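Local coordinates for Melibiose/raffinose/stachyose-binding protein MelE (PDB 4R6H) that binds melibiose, raffinose and stachyose and serves as the solute-binding component of the ABC transporter that imports these sugars, at residues Arg80-Met83 with Leu88-Leu91; Glu161-Phe166 with Asp199-Pro204; Arg110-Thr115 with Glu322-Ile327; Gln255-Met260 with Gly275-Gln280; Arg171-Lys176 with Ile181-Phe186. All blocks are in the same frame, centred on the assembly; numbering follows the deposited sequence. Where two conformers were deposited one is given.

How the interactions relate
The five contacts fall into two groups, consistent with the two-lobed build of solute-binding proteins, in which sugar is held in the cleft between lobes that stand apart in this open form. Interactions 1 and 3 share one lobe and touch where Leu91 CD2 meets Ile327 CD1 at 3.7 Å. Interactions 2, 4 and 5 belong to the other. There interaction 5 is the middle member: Phe184 CE2 meets Phe166 CZ of interaction 2 at 3.8 Å, and Trp185 NE1 lies 3.5 Å from Leu259 CD1 of interaction 4. Between groups the spans are long, with the centres of interactions 3 and 5 about 48 Å apart. Each contact appears to join parts of a single lobe.

Interaction 1 (Arg80-Met83 with Leu88-Leu91); sequences RVRM and LPDL
The guanidinium of Arg82 has Pro89 CG over one face, while the carbonyl carbon of Leu88 approaches it obliquely; NH2 lies 3.9 Å from Leu88 C. At its nitrogen ends the group is held by bonds from beyond the two segments: NE bonds to the hydroxyl of Tyr38 and NH2 to the carbonyl O of Asp87, which probably hold the plane while Pro89 CG backs one of its faces. The aliphatic part of the same side chain does its own packing, with Arg82 CD 3.8 Å from Pro89 CD. This works because the chain runs extended from CG to NE (chi2 -176°, chi3 168°), bringing CD against both CD and CG of the proline. The contact joins the last turn of helix 75-84 to the loop that leads into strand 91-92. Backbone bonds of Leu91 with Thr36 and Tyr38 lay that strand beside strand 33-38, part of the alternating helix-and-strand core of a solute-binding lobe. Leu88 closes the other half of the contact. Its CB starts away from the helix, but CD1 swings back to within 3.7 Å of Arg82 O and 3.9 Å of Met83 CA, and CD2 lies 4.3 Å from Met83 CG. Tyr105 touches both Met83 and Leu88.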
# COMPACT_ATOMS: atom_id res chain seq x y z
N ARG A 80 1.19 18.00 9.81
CA ARG A 80 1.52 18.04 11.22
C ARG A 80 1.37 19.46 11.75
O ARG A 80 0.78 19.67 12.81
CB ARG A 80 2.93 17.50 11.46
CG ARG A 80 3.44 17.70 12.89
CD ARG A 80 4.86 17.19 13.07
NE ARG A 80 5.80 17.62 12.03
CZ ARG A 80 6.41 18.81 11.92
NH1 ARG A 80 6.29 19.77 12.83
NH2 ARG A 80 7.21 19.00 10.87
N VAL A 81 1.89 20.42 10.99
CA VAL A 81 1.85 21.83 11.39
C VAL A 81 0.39 22.28 11.33
O VAL A 81 -0.07 22.94 12.25
CB VAL A 81 2.72 22.68 10.46
CG1 VAL A 81 2.43 24.15 10.67
CG2 VAL A 81 4.20 22.35 10.67
N ARG A 82 -0.35 21.91 10.27
CA ARG A 82 -1.75 22.33 10.18
C ARG A 82 -2.61 21.75 11.30
O ARG A 82 -3.50 22.45 11.81
CB ARG A 82 -2.35 21.94 8.84
CG ARG A 82 -1.84 22.81 7.71
CD ARG A 82 -2.57 22.43 6.43
NE ARG A 82 -2.44 23.32 5.28
CZ ARG A 82 -3.28 24.33 5.01
NH1 ARG A 82 -3.10 25.02 3.89
NH2 ARG A 82 -4.24 24.68 5.84
N MET A 83 -2.38 20.50 11.69
CA MET A 83 -3.07 19.88 12.84
C MET A 83 -2.78 20.64 14.12
O MET A 83 -3.68 21.00 14.89
CB MET A 83 -2.71 18.38 12.97
CG MET A 83 -3.59 17.50 12.06
SD MET A 83 -3.33 15.72 12.19
CE MET A 83 -1.72 15.59 11.39
N LEU A 88 -6.69 22.99 9.33
CA LEU A 88 -6.62 21.94 8.34
C LEU A 88 -7.18 22.39 7.01
O LEU A 88 -7.99 23.29 6.94
CB LEU A 88 -7.34 20.69 8.81
CG LEU A 88 -6.59 19.83 9.85
CD1 LEU A 88 -6.62 20.48 11.24
CD2 LEU A 88 -7.16 18.44 9.89
N PRO A 89 -6.75 21.73 5.94
CA PRO A 89 -7.47 21.91 4.70
C PRO A 89 -8.90 21.44 4.87
O PRO A 89 -9.20 20.63 5.75
CB PRO A 89 -6.72 20.97 3.74
CG PRO A 89 -5.48 20.55 4.44
CD PRO A 89 -5.85 20.57 5.86
N ASP A 90 -9.78 21.88 3.98
CA ASP A 90 -11.19 21.46 4.05
C ASP A 90 -11.32 19.94 3.82
O ASP A 90 -12.07 19.26 4.49
CB ASP A 90 -12.04 22.22 3.05
CG ASP A 90 -11.95 23.74 3.24
OD1 ASP A 90 -12.10 24.19 4.40
OD2 ASP A 90 -11.66 24.44 2.24
N LEU A 91 -10.52 19.47 2.88
CA LEU A 91 -10.46 18.04 2.56
C LEU A 91 -9.00 17.63 2.53
O LEU A 91 -8.15 18.37 1.98
CB LEU A 91 -11.08 17.78 1.20
CG LEU A 91 -12.60 17.88 1.10
CD1 LEU A 91 -13.06 18.08 -0.34
CD2 LEU A 91 -13.27 16.68 1.72

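Interaction 2 (Glu161-Phe166 with Asp199-Pro204); sequences ETMDDF and DQFATP
Met163 sets out with CG trans to its backbone N and then bends twice, at chi2 (70°) and chi3 (89°), which curls the methyl CE over the ring of Phe201; that ring is swung to meet it with CG trans to the carbonyl carbon. The result is a Met-aromatic contact joining the first turn of helix 163-177 to helix 192-206. CE does the touching. It lies 3.8 Å from the centroid of the Phe201 ring, only 16° off the normal, a CH-pi contact displaced toward CD1, which CE approaches to 3.6 Å. The sulfur stands farther back above the same ring, SD being 4.8 Å from its centroid. Phe166, one turn along, adds a looser touch, CE2 to Phe201 CZ at 4.3 Å. A leucine in place of Phe201 would probably take away the flat face under the Met163 methyl and the touch on Phe166 CE2, opening a gap between the helices. Leu231 of helix 229-240 also packs on Phe201, and Ile234 of that helix on Met163. The turn carrying Met163 is fixed by Thr162 at the N-cap, whose OG1 accepts from Asp165 N at 2.9 Å.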
# COMPACT_ATOMS: atom_id res chain seq x y z
N GLU A 161 0.83 -20.26 -2.13
CA GLU A 161 -0.08 -19.76 -1.12
C GLU A 161 0.56 -19.67 0.27
O GLU A 161 -0.07 -19.15 1.21
CB GLU A 161 -1.34 -20.66 -1.03
CG GLU A 161 -2.08 -20.72 -2.38
CD GLU A 161 -3.32 -21.62 -2.38
OE1 GLU A 161 -3.72 -22.14 -1.32
OE2 GLU A 161 -3.87 -21.82 -3.47
N THR A 162 1.76 -20.23 0.41
CA THR A 162 2.48 -20.23 1.68
C THR A 162 3.91 -19.82 1.41
O THR A 162 4.43 -19.96 0.28
CB THR A 162 2.50 -21.63 2.35
OG1 THR A 162 3.40 -22.50 1.62
CG2 THR A 162 1.10 -22.26 2.44
N MET A 163 4.58 -19.30 2.45
CA MET A 163 5.99 -18.96 2.33
C MET A 163 6.86 -20.14 1.90
O MET A 163 7.72 -20.01 1.04
CB MET A 163 6.52 -18.36 3.63
CG MET A 163 7.96 -17.99 3.59
SD MET A 163 8.30 -16.57 2.55
CE MET A 163 8.08 -15.22 3.73
N ASP A 164 6.57 -21.30 2.47
CA ASP A 164 7.33 -22.50 2.12
C ASP A 164 7.14 -22.88 0.65
O ASP A 164 8.12 -23.20 -0.04
CB ASP A 164 7.01 -23.67 3.06
CG ASP A 164 7.63 -23.50 4.46
OD1 ASP A 164 8.55 -22.67 4.64
OD2 ASP A 164 7.14 -24.23 5.37
N ASP A 165 5.91 -22.79 0.16
CA ASP A 165 5.66 -23.07 -1.25
C ASP A 165 6.27 -22.01 -2.17
O ASP A 165 6.74 -22.29 -3.28
CB ASP A 165 4.18 -23.23 -1.50
CG ASP A 165 3.65 -24.58 -1.03
OD1 ASP A 165 4.47 -25.49 -0.75
OD2 ASP A 165 2.44 -24.68 -0.89
N PHE A 166 6.32 -20.76 -1.69
CA PHE A 166 6.97 -19.68 -2.43
C PHE A 166 8.47 -19.97 -2.62
O PHE A 166 9.01 -19.92 -3.70
CB PHE A 166 6.69 -18.36 -1.67
CG PHE A 166 7.31 -17.12 -2.30
CD1 PHE A 166 7.34 -16.88 -3.67
CD2 PHE A 166 7.88 -16.16 -1.47
CE1 PHE A 166 7.93 -15.76 -4.19
CE2 PHE A 166 8.43 -15.01 -1.98
CZ PHE A 166 8.47 -14.81 -3.35
N ASP A 199 7.45 -5.33 5.59
CA ASP A 199 6.15 -4.82 5.96
C ASP A 199 5.03 -5.76 5.53
O ASP A 199 4.12 -6.08 6.34
CB ASP A 199 5.98 -3.40 5.35
CG ASP A 199 5.01 -2.53 6.09
OD1 ASP A 199 4.67 -2.78 7.23
OD2 ASP A 199 4.67 -1.48 5.53
N GLN A 200 5.04 -6.22 4.28
CA GLN A 200 3.98 -7.07 3.81
C GLN A 200 3.98 -8.40 4.56
O GLN A 200 2.92 -8.84 4.98
CB GLN A 200 4.04 -7.37 2.30
CG GLN A 200 3.52 -6.27 1.42
CD GLN A 200 3.49 -6.61 -0.06
OE1 GLN A 200 3.85 -5.77 -0.87
NE2 GLN A 200 2.91 -7.75 -0.42
N PHE A 201 5.16 -9.02 4.71
CA PHE A 201 5.18 -10.36 5.33
C PHE A 201 5.00 -10.32 6.84
O PHE A 201 4.67 -11.33 7.46
CB PHE A 201 6.38 -11.18 4.89
CG PHE A 201 6.25 -11.77 3.51
CD1 PHE A 201 5.37 -12.84 3.26
CD2 PHE A 201 7.01 -11.29 2.47
CE1 PHE A 201 5.29 -13.38 1.99
CE2 PHE A 201 6.96 -11.86 1.21
CZ PHE A 201 6.06 -12.91 0.96
N ALA A 202 5.20 -9.17 7.46
CA ALA A 202 4.91 -9.04 8.90
C ALA A 202 3.45 -9.32 9.23
O ALA A 202 3.13 -9.83 10.29
CB ALA A 202 5.25 -7.63 9.38
N THR A 203 2.54 -9.03 8.29
CA THR A 203 1.12 -9.31 8.49
C THR A 203 0.78 -10.82 8.63
O THR A 203 0.23 -11.20 9.69
CB THR A 203 0.27 -8.56 7.43
OG1 THR A 203 0.30 -7.13 7.70
CG2 THR A 203 -1.18 -8.99 7.41
N PRO A 204 1.15 -11.67 7.66
CA PRO A 204 0.90 -13.11 7.90
C PRO A 204 1.71 -13.62 9.07
O PRO A 204 1.26 -14.56 9.77
CB PRO A 204 1.34 -13.77 6.60
CG PRO A 204 2.13 -12.76 5.83
CD PRO A 204 1.61 -11.42 6.27

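Interaction 3 (Arg110-Thr115 with Glu322-Ile327); sequences RDMKWT and EAKDFI
Met112 reaches from the loop 110-115 onto helix 320-331, bringing together parts of one lobe of the solute-binding fold that are more than 200 residues apart in sequence. Its chain bends only at the end, at chi3 (71°), so that the terminal methyl does most of the touching. CE sits 3.3 Å from the carbonyl O of Lys324, and 4.1 Å from Lys324 CB, so it rests against both the backbone and the base of that side chain. Beyond CB the lysine runs on extended, and its NZ stays 6.6 Å from Asp111 OD2, too far for a bond between these opposite charges. Ile327, one turn along the helix, supplies the second apolar surface. Its CG2 lies 3.9 Å from Met112 CE, the two side chains crossing at about a right angle, and the same methyl comes 3.7 Å from Trp114 NE1. Ile327 CG2 thus faces both the methionine end and the pyrrole part of the indole, which lie side by side. The indole is in turn steadied by its own surroundings: Tyr136 packs against it edge-to-face, and Thr115 CG2 lies over the centre of one ring face. Met112 CE is at the indole edge, in its plane, and behind it the sulfur accepts a weak hydrogen bond, Trp114 NE1 to Met112 SD at 3.5 Å and 146°.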
# COMPACT_ATOMS: atom_id res chain seq x y z
N ARG A 110 -20.77 8.97 8.17
CA ARG A 110 -21.73 7.85 8.18
C ARG A 110 -23.09 8.17 7.61
O ARG A 110 -23.79 7.24 7.18
CB ARG A 110 -21.94 7.28 9.60
CG ARG A 110 -22.85 8.13 10.50
CD ARG A 110 -23.12 7.48 11.86
NE ARG A 110 -22.02 7.63 12.79
CZ ARG A 110 -21.93 7.08 13.99
NH1 ARG A 110 -22.92 6.30 14.45
NH2 ARG A 110 -20.87 7.32 14.74
N ASP A 111 -23.48 9.45 7.57
CA ASP A 111 -24.78 9.83 7.02
C ASP A 111 -24.76 10.22 5.54
O ASP A 111 -25.75 10.75 5.01
CB ASP A 111 -25.41 10.94 7.86
CG ASP A 111 -25.57 10.53 9.34
OD1 ASP A 111 -26.19 9.50 9.61
OD2 ASP A 111 -24.98 11.18 10.23
N MET A 112 -23.63 9.99 4.87
CA MET A 112 -23.58 10.20 3.42
C MET A 112 -24.08 8.99 2.63
O MET A 112 -23.82 7.84 3.00
CB MET A 112 -22.14 10.57 2.97
CG MET A 112 -21.57 11.83 3.63
SD MET A 112 -20.08 12.43 2.81
CE MET A 112 -20.79 13.02 1.30
N LYS A 113 -24.72 9.28 1.51
CA LYS A 113 -25.38 8.25 0.69
C LYS A 113 -24.40 7.20 0.17
O LYS A 113 -24.74 6.01 0.07
CB LYS A 113 -26.12 8.91 -0.48
CG LYS A 113 -27.13 9.94 0.02
CD LYS A 113 -28.36 10.13 -0.86
CE LYS A 113 -29.48 10.74 -0.02
NZ LYS A 113 -30.80 10.76 -0.71
N TRP A 114 -23.15 7.60 -0.16
CA TRP A 114 -22.20 6.65 -0.75
C TRP A 114 -21.81 5.49 0.17
O TRP A 114 -21.40 4.43 -0.29
CB TRP A 114 -20.91 7.36 -1.23
CG TRP A 114 -20.06 7.95 -0.11
CD1 TRP A 114 -20.08 9.23 0.34
CD2 TRP A 114 -19.13 7.25 0.71
NE1 TRP A 114 -19.21 9.38 1.37
CE2 TRP A 114 -18.60 8.19 1.63
CE3 TRP A 114 -18.66 5.92 0.77
CZ2 TRP A 114 -17.64 7.84 2.57
CZ3 TRP A 114 -17.69 5.59 1.67
CH2 TRP A 114 -17.19 6.54 2.59
N THR A 115 -21.98 5.68 1.49
CA THR A 115 -21.52 4.69 2.44
C THR A 115 -22.21 3.33 2.28
O THR A 115 -21.62 2.34 2.62
CB THR A 115 -21.64 5.19 3.90
OG1 THR A 115 -23.02 5.41 4.23
CG2 THR A 115 -20.85 6.49 4.09
N GLU A 322 -19.60 22.17 1.64
CA GLU A 322 -19.01 22.11 0.31
C GLU A 322 -18.05 20.92 0.19
O GLU A 322 -17.95 20.29 -0.86
CB GLU A 322 -18.25 23.40 -0.03
CG GLU A 322 -19.10 24.67 -0.25
CD GLU A 322 -19.83 25.23 0.99
OE1 GLU A 322 -19.39 25.12 2.17
OE2 GLU A 322 -20.88 25.87 0.76
N ALA A 323 -17.32 20.68 1.26
CA ALA A 323 -16.40 19.52 1.36
C ALA A 323 -17.19 18.23 1.14
O ALA A 323 -16.75 17.33 0.38
CB ALA A 323 -15.71 19.50 2.68
N LYS A 324 -18.31 18.08 1.85
CA LYS A 324 -19.19 16.93 1.65
C LYS A 324 -19.80 16.88 0.25
O LYS A 324 -19.89 15.78 -0.34
CB LYS A 324 -20.29 16.87 2.71
CG LYS A 324 -19.75 16.54 4.08
CD LYS A 324 -20.88 16.42 5.10
CE LYS A 324 -20.34 16.07 6.46
NZ LYS A 324 -21.43 16.06 7.49
N ASP A 325 -20.18 18.04 -0.31
CA ASP A 325 -20.70 18.07 -1.67
C ASP A 325 -19.62 17.54 -2.64
O ASP A 325 -19.94 16.81 -3.60
CB ASP A 325 -21.08 19.49 -2.13
CG ASP A 325 -22.34 20.04 -1.48
OD1 ASP A 325 -23.18 19.30 -0.95
OD2 ASP A 325 -22.45 21.29 -1.53
N PHE A 326 -18.36 17.88 -2.37
CA PHE A 326 -17.28 17.45 -3.26
C PHE A 326 -17.08 15.91 -3.14
O PHE A 326 -16.86 15.22 -4.15
CB PHE A 326 -15.97 18.20 -2.93
CG PHE A 326 -14.88 17.96 -3.93
CD1 PHE A 326 -14.00 16.90 -3.80
CD2 PHE A 326 -14.76 18.76 -5.03
CE1 PHE A 326 -13.04 16.68 -4.74
CE2 PHE A 326 -13.80 18.53 -5.98
CZ PHE A 326 -12.94 17.48 -5.85
N ILE A 327 -17.11 15.40 -1.91
CA ILE A 327 -17.00 13.95 -1.71
C ILE A 327 -18.14 13.24 -2.47
O ILE A 327 -17.92 12.24 -3.18
CB ILE A 327 -17.00 13.60 -0.22
CG1 ILE A 327 -15.69 14.04 0.44
CG2 ILE A 327 -17.23 12.11 -0.04
CD1 ILE A 327 -15.68 13.90 1.95

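Interaction 4 (Gln255-Met260 with Gly275-Gln280); sequences QLIELM and GQDVAQ
Ile257 lays its CD1 methyl against the side of Asp277, 3.6 Å from CB and 3.7 Å from OD2; that carboxylate oxygen has its polar partner in Thr273 OG1. Its CG1 is anti to the carbonyl carbon (chi1 -69°), which carries CD1 out to Asp277. The other branch, CG2, points at the helix backbone and meets Val278 CG2 at 4.3 Å. One turn on, Met260 crosses Val278 at about a right angle; in one of two modelled conformers its CG and CB lie 3.8 Å from Val278 CG2. Val278 CG2 therefore sits between the bases of Ile257 and Met260. With an alanine in place of Ile257, Asp277 CB would probably lose its neighbour and the Val278 methyl one covered side. The axes of segments 256-260 and 275-280 pass 9.1 Å apart and cross at -64°. Leu274 and Ile281 of helix 274-281 extend the packing around Ile257, while Leu256 and Leu259 turn to Ile265 of strand 265-269 and Trp185 of strand 182-185, so helix 256-261 lies between helix and sheet.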
# COMPACT_ATOMS: atom_id res chain seq x y z
N GLN A 255 15.25 -0.27 -13.52
CA GLN A 255 15.59 -1.44 -14.30
C GLN A 255 14.45 -2.47 -14.41
O GLN A 255 14.47 -3.37 -15.26
CB GLN A 255 16.83 -2.10 -13.73
CG GLN A 255 18.07 -1.18 -13.70
CD GLN A 255 19.20 -1.60 -12.74
OE1 GLN A 255 19.03 -2.38 -11.82
NE2 GLN A 255 20.39 -1.05 -12.98
N LEU A 256 13.45 -2.35 -13.54
CA LEU A 256 12.49 -3.43 -13.36
C LEU A 256 11.67 -3.72 -14.62
O LEU A 256 11.53 -4.88 -15.03
CB LEU A 256 11.55 -3.11 -12.18
CG LEU A 256 10.33 -4.06 -12.01
CD1 LEU A 256 10.77 -5.50 -11.82
CD2 LEU A 256 9.42 -3.57 -10.90
N ILE A 257 11.08 -2.68 -15.21
CA ILE A 257 10.15 -2.90 -16.32
C ILE A 257 10.88 -3.61 -17.46
O ILE A 257 10.35 -4.60 -18.00
CB ILE A 257 9.54 -1.59 -16.81
CG1 ILE A 257 8.58 -1.03 -15.76
CG2 ILE A 257 8.83 -1.81 -18.13
CD1 ILE A 257 8.17 0.42 -16.00
N GLU A 258 12.06 -3.12 -17.84
CA GLU A 258 12.81 -3.73 -18.95
C GLU A 258 13.17 -5.19 -18.62
O GLU A 258 12.99 -6.09 -19.48
CB GLU A 258 14.09 -2.94 -19.30
CG GLU A 258 14.98 -3.62 -20.36
CD GLU A 258 16.10 -2.75 -20.96
OE1 GLU A 258 16.15 -1.55 -20.64
OE2 GLU A 258 16.94 -3.28 -21.75
N LEU A 259 13.60 -5.49 -17.41
CA LEU A 259 13.97 -6.86 -17.08
C LEU A 259 12.75 -7.79 -17.07
O LEU A 259 12.80 -8.92 -17.59
CB LEU A 259 14.69 -6.97 -15.74
CG LEU A 259 16.08 -6.39 -15.71
CD1 LEU A 259 16.53 -6.34 -14.25
CD2 LEU A 259 17.07 -7.17 -16.56
N MET A 260 11.63 -7.32 -16.52
CA MET A 260 10.43 -8.12 -16.50
C MET A 260 9.94 -8.39 -17.95
O MET A 260 9.54 -9.50 -18.27
CB MET A 260 9.38 -7.39 -15.64
CG MET A 260 8.12 -8.18 -15.30
SD MET A 260 8.31 -9.83 -14.58
CE MET A 260 7.59 -9.69 -12.98
N GLY A 275 2.43 -4.79 -14.66
CA GLY A 275 1.83 -5.54 -15.76
C GLY A 275 1.55 -4.64 -16.93
O GLY A 275 1.88 -4.92 -18.07
N GLN A 276 0.92 -3.51 -16.65
CA GLN A 276 0.49 -2.63 -17.73
C GLN A 276 1.70 -2.00 -18.42
O GLN A 276 1.75 -1.81 -19.66
CB GLN A 276 -0.54 -1.59 -17.21
CG GLN A 276 -0.04 -0.54 -16.18
CD GLN A 276 -1.12 0.13 -15.31
OE1 GLN A 276 -1.20 1.36 -15.21
NE2 GLN A 276 -1.87 -0.66 -14.63
N ASP A 277 2.71 -1.67 -17.63
CA ASP A 277 3.92 -1.05 -18.16
C ASP A 277 4.72 -2.03 -19.03
O ASP A 277 5.24 -1.66 -20.09
CB ASP A 277 4.81 -0.54 -17.04
CG ASP A 277 4.20 0.63 -16.30
OD1 ASP A 277 3.31 1.31 -16.86
OD2 ASP A 277 4.64 0.79 -15.12
N VAL A 278 4.82 -3.28 -18.58
CA VAL A 278 5.49 -4.33 -19.33
C VAL A 278 4.75 -4.62 -20.64
O VAL A 278 5.39 -4.76 -21.68
CB VAL A 278 5.58 -5.62 -18.45
CG1 VAL A 278 5.90 -6.87 -19.28
CG2 VAL A 278 6.62 -5.43 -17.37
N ALA A 279 3.42 -4.70 -20.57
CA ALA A 279 2.60 -4.96 -21.77
C ALA A 279 2.82 -3.93 -22.85
O ALA A 279 2.75 -4.27 -24.06
CB ALA A 279 1.14 -5.06 -21.40
N GLN A 280 3.11 -2.68 -22.47
CA GLN A 280 3.37 -1.64 -23.46
C GLN A 280 4.67 -1.85 -24.23
O GLN A 280 4.78 -1.44 -25.39
CB GLN A 280 3.37 -0.25 -22.79
CG GLN A 280 2.04 0.13 -22.16
CD GLN A 280 0.97 0.52 -23.17
OE1 GLN A 280 -0.02 -0.21 -23.37
NE2 GLN A 280 1.15 1.67 -23.80

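Interaction 5 (Arg171-Lys176 with Ile181-Phe186); sequences RTIKEK and IVPFWF
Ile173 and Ile181 meet by their CG2 methyls at 3.8 Å, the two side chains crossing at about a right angle, and this apolar touch begins a small hydrophobic seam. The same Ile173 methyl also rests on Pro183, 4.0 Å from its CA and as far from its CG. With CG1 placed beside the backbone N (chi1 -69°), CG2 becomes the branch of Ile173 presented to both partners. Next to it Lys174 adds its backbone N, 4.1 Å from Pro183 CG, and its CB, 4.2 Å from the same atom. The proline ring thus lies against two successive helix residues. These contacts tie helix 163-177 to the strand that follows it, 182-185, which runs parallel to strand 265-269 in the main sheet of this lobe. Ile173 reaches Ala266 and Phe267 on that neighbouring strand too, so the helix covers the sheet in the alternating helix-and-strand manner of solute-binding proteins. The chain turns a corner at Pro183 and Phe184. No hydrogen bond passes directly between the two segments, but Ser177 at the end of the helix relays one: its OG is bonded to both Ile173 O and Ile181 N. Backbone bonds of Val182 with Lys264 and Ala266 hold the strand in the sheet. The charged end of Lys174 leads away from the seam, where NZ bonds to the carbonyl O of Glu241.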
# COMPACT_ATOMS: atom_id res chain seq x y z
N ARG A 171 13.28 -21.95 -5.70
CA ARG A 171 14.30 -22.99 -5.91
C ARG A 171 14.09 -23.70 -7.24
O ARG A 171 15.05 -23.95 -7.99
CB ARG A 171 14.28 -24.00 -4.75
CG ARG A 171 14.87 -23.42 -3.48
CD ARG A 171 15.48 -24.50 -2.57
NE ARG A 171 14.58 -25.62 -2.47
CZ ARG A 171 13.53 -25.66 -1.65
NH1 ARG A 171 12.76 -26.73 -1.68
NH2 ARG A 171 13.28 -24.69 -0.77
N THR A 172 12.83 -23.96 -7.58
CA THR A 172 12.53 -24.60 -8.88
C THR A 172 12.96 -23.75 -10.05
O THR A 172 13.54 -24.21 -11.04
CB THR A 172 11.02 -24.88 -9.00
OG1 THR A 172 10.64 -25.83 -8.00
CG2 THR A 172 10.66 -25.40 -10.41
N ILE A 173 12.66 -22.46 -9.98
CA ILE A 173 13.04 -21.55 -11.05
C ILE A 173 14.56 -21.50 -11.20
O ILE A 173 15.09 -21.50 -12.33
CB ILE A 173 12.42 -20.15 -10.77
CG1 ILE A 173 10.90 -20.20 -10.92
CG2 ILE A 173 12.98 -19.07 -11.66
CD1 ILE A 173 10.15 -19.19 -10.05
N LYS A 174 15.29 -21.44 -10.09
CA LYS A 174 16.71 -21.39 -10.15
C LYS A 174 17.24 -22.67 -10.82
O LYS A 174 18.09 -22.57 -11.70
CB LYS A 174 17.33 -21.18 -8.76
CG LYS A 174 18.86 -21.22 -8.83
CD LYS A 174 19.54 -21.00 -7.50
CE LYS A 174 19.78 -22.28 -6.74
NZ LYS A 174 20.72 -22.13 -5.56
N GLU A 175 16.73 -23.82 -10.38
CA GLU A 175 17.19 -25.17 -10.89
C GLU A 175 16.89 -25.27 -12.40
O GLU A 175 17.78 -25.49 -13.24
CB GLU A 175 16.47 -26.27 -10.08
CG GLU A 175 17.10 -26.57 -8.72
CD GLU A 175 16.18 -27.09 -7.57
OE1 GLU A 175 15.00 -27.51 -7.76
OE2 GLU A 175 16.67 -27.08 -6.41
N LYS A 176 15.64 -25.02 -12.75
CA LYS A 176 15.19 -25.28 -14.13
C LYS A 176 15.66 -24.22 -15.12
O LYS A 176 15.85 -24.53 -16.30
CB LYS A 176 13.67 -25.49 -14.18
CG LYS A 176 13.14 -26.62 -13.32
CD LYS A 176 12.94 -27.94 -14.05
CE LYS A 176 11.98 -28.85 -13.27
NZ LYS A 176 10.64 -28.23 -13.07
N ILE A 181 17.00 -16.93 -15.08
CA ILE A 181 15.87 -16.17 -14.61
C ILE A 181 16.07 -15.86 -13.12
O ILE A 181 16.33 -16.76 -12.32
CB ILE A 181 14.55 -16.94 -14.83
CG1 ILE A 181 14.20 -17.07 -16.32
CG2 ILE A 181 13.40 -16.23 -14.10
CD1 ILE A 181 13.06 -18.02 -16.63
N VAL A 182 15.93 -14.59 -12.76
CA VAL A 182 15.95 -14.21 -11.32
C VAL A 182 14.66 -14.68 -10.67
O VAL A 182 13.57 -14.25 -11.08
CB VAL A 182 16.09 -12.71 -11.13
CG1 VAL A 182 16.04 -12.40 -9.66
CG2 VAL A 182 17.39 -12.18 -11.76
N PRO A 183 14.75 -15.54 -9.62
CA PRO A 183 13.49 -16.02 -9.09
C PRO A 183 12.69 -14.91 -8.38
O PRO A 183 11.46 -14.84 -8.61
CB PRO A 183 13.90 -17.16 -8.15
CG PRO A 183 15.24 -17.59 -8.66
CD PRO A 183 15.89 -16.38 -9.18
N PHE A 184 13.35 -14.07 -7.58
CA PHE A 184 12.65 -13.02 -6.81
C PHE A 184 13.51 -11.80 -6.84
O PHE A 184 14.59 -11.82 -6.33
CB PHE A 184 12.46 -13.55 -5.41
CG PHE A 184 11.62 -12.71 -4.48
CD1 PHE A 184 10.63 -11.84 -4.95
CD2 PHE A 184 11.75 -12.88 -3.11
CE1 PHE A 184 9.82 -11.14 -4.06
CE2 PHE A 184 10.93 -12.20 -2.22
CZ PHE A 184 9.99 -11.31 -2.70
N TRP A 185 13.07 -10.74 -7.50
CA TRP A 185 13.92 -9.60 -7.80
C TRP A 185 13.67 -8.42 -6.92
O TRP A 185 12.53 -8.07 -6.65
CB TRP A 185 13.71 -9.17 -9.26
CG TRP A 185 14.68 -8.17 -9.79
CD1 TRP A 185 15.86 -8.41 -10.45
CD2 TRP A 185 14.52 -6.76 -9.80
NE1 TRP A 185 16.45 -7.24 -10.83
CE2 TRP A 185 15.65 -6.19 -10.45
CE3 TRP A 185 13.53 -5.90 -9.32
CZ2 TRP A 185 15.80 -4.80 -10.61
CZ3 TRP A 185 13.69 -4.54 -9.48
CH2 TRP A 185 14.79 -4.01 -10.14
N PHE A 186 14.75 -7.84 -6.41
CA PHE A 186 14.72 -6.62 -5.59
C PHE A 186 15.53 -5.50 -6.18
O PHE A 186 16.71 -5.69 -6.56
CB PHE A 186 15.32 -6.89 -4.17
CG PHE A 186 14.40 -7.61 -3.24
CD1 PHE A 186 14.33 -8.98 -3.25
CD2 PHE A 186 13.60 -6.92 -2.37
CE1 PHE A 186 13.48 -9.66 -2.40
CE2 PHE A 186 12.75 -7.57 -1.50
CZ PHE A 186 12.69 -8.96 -1.52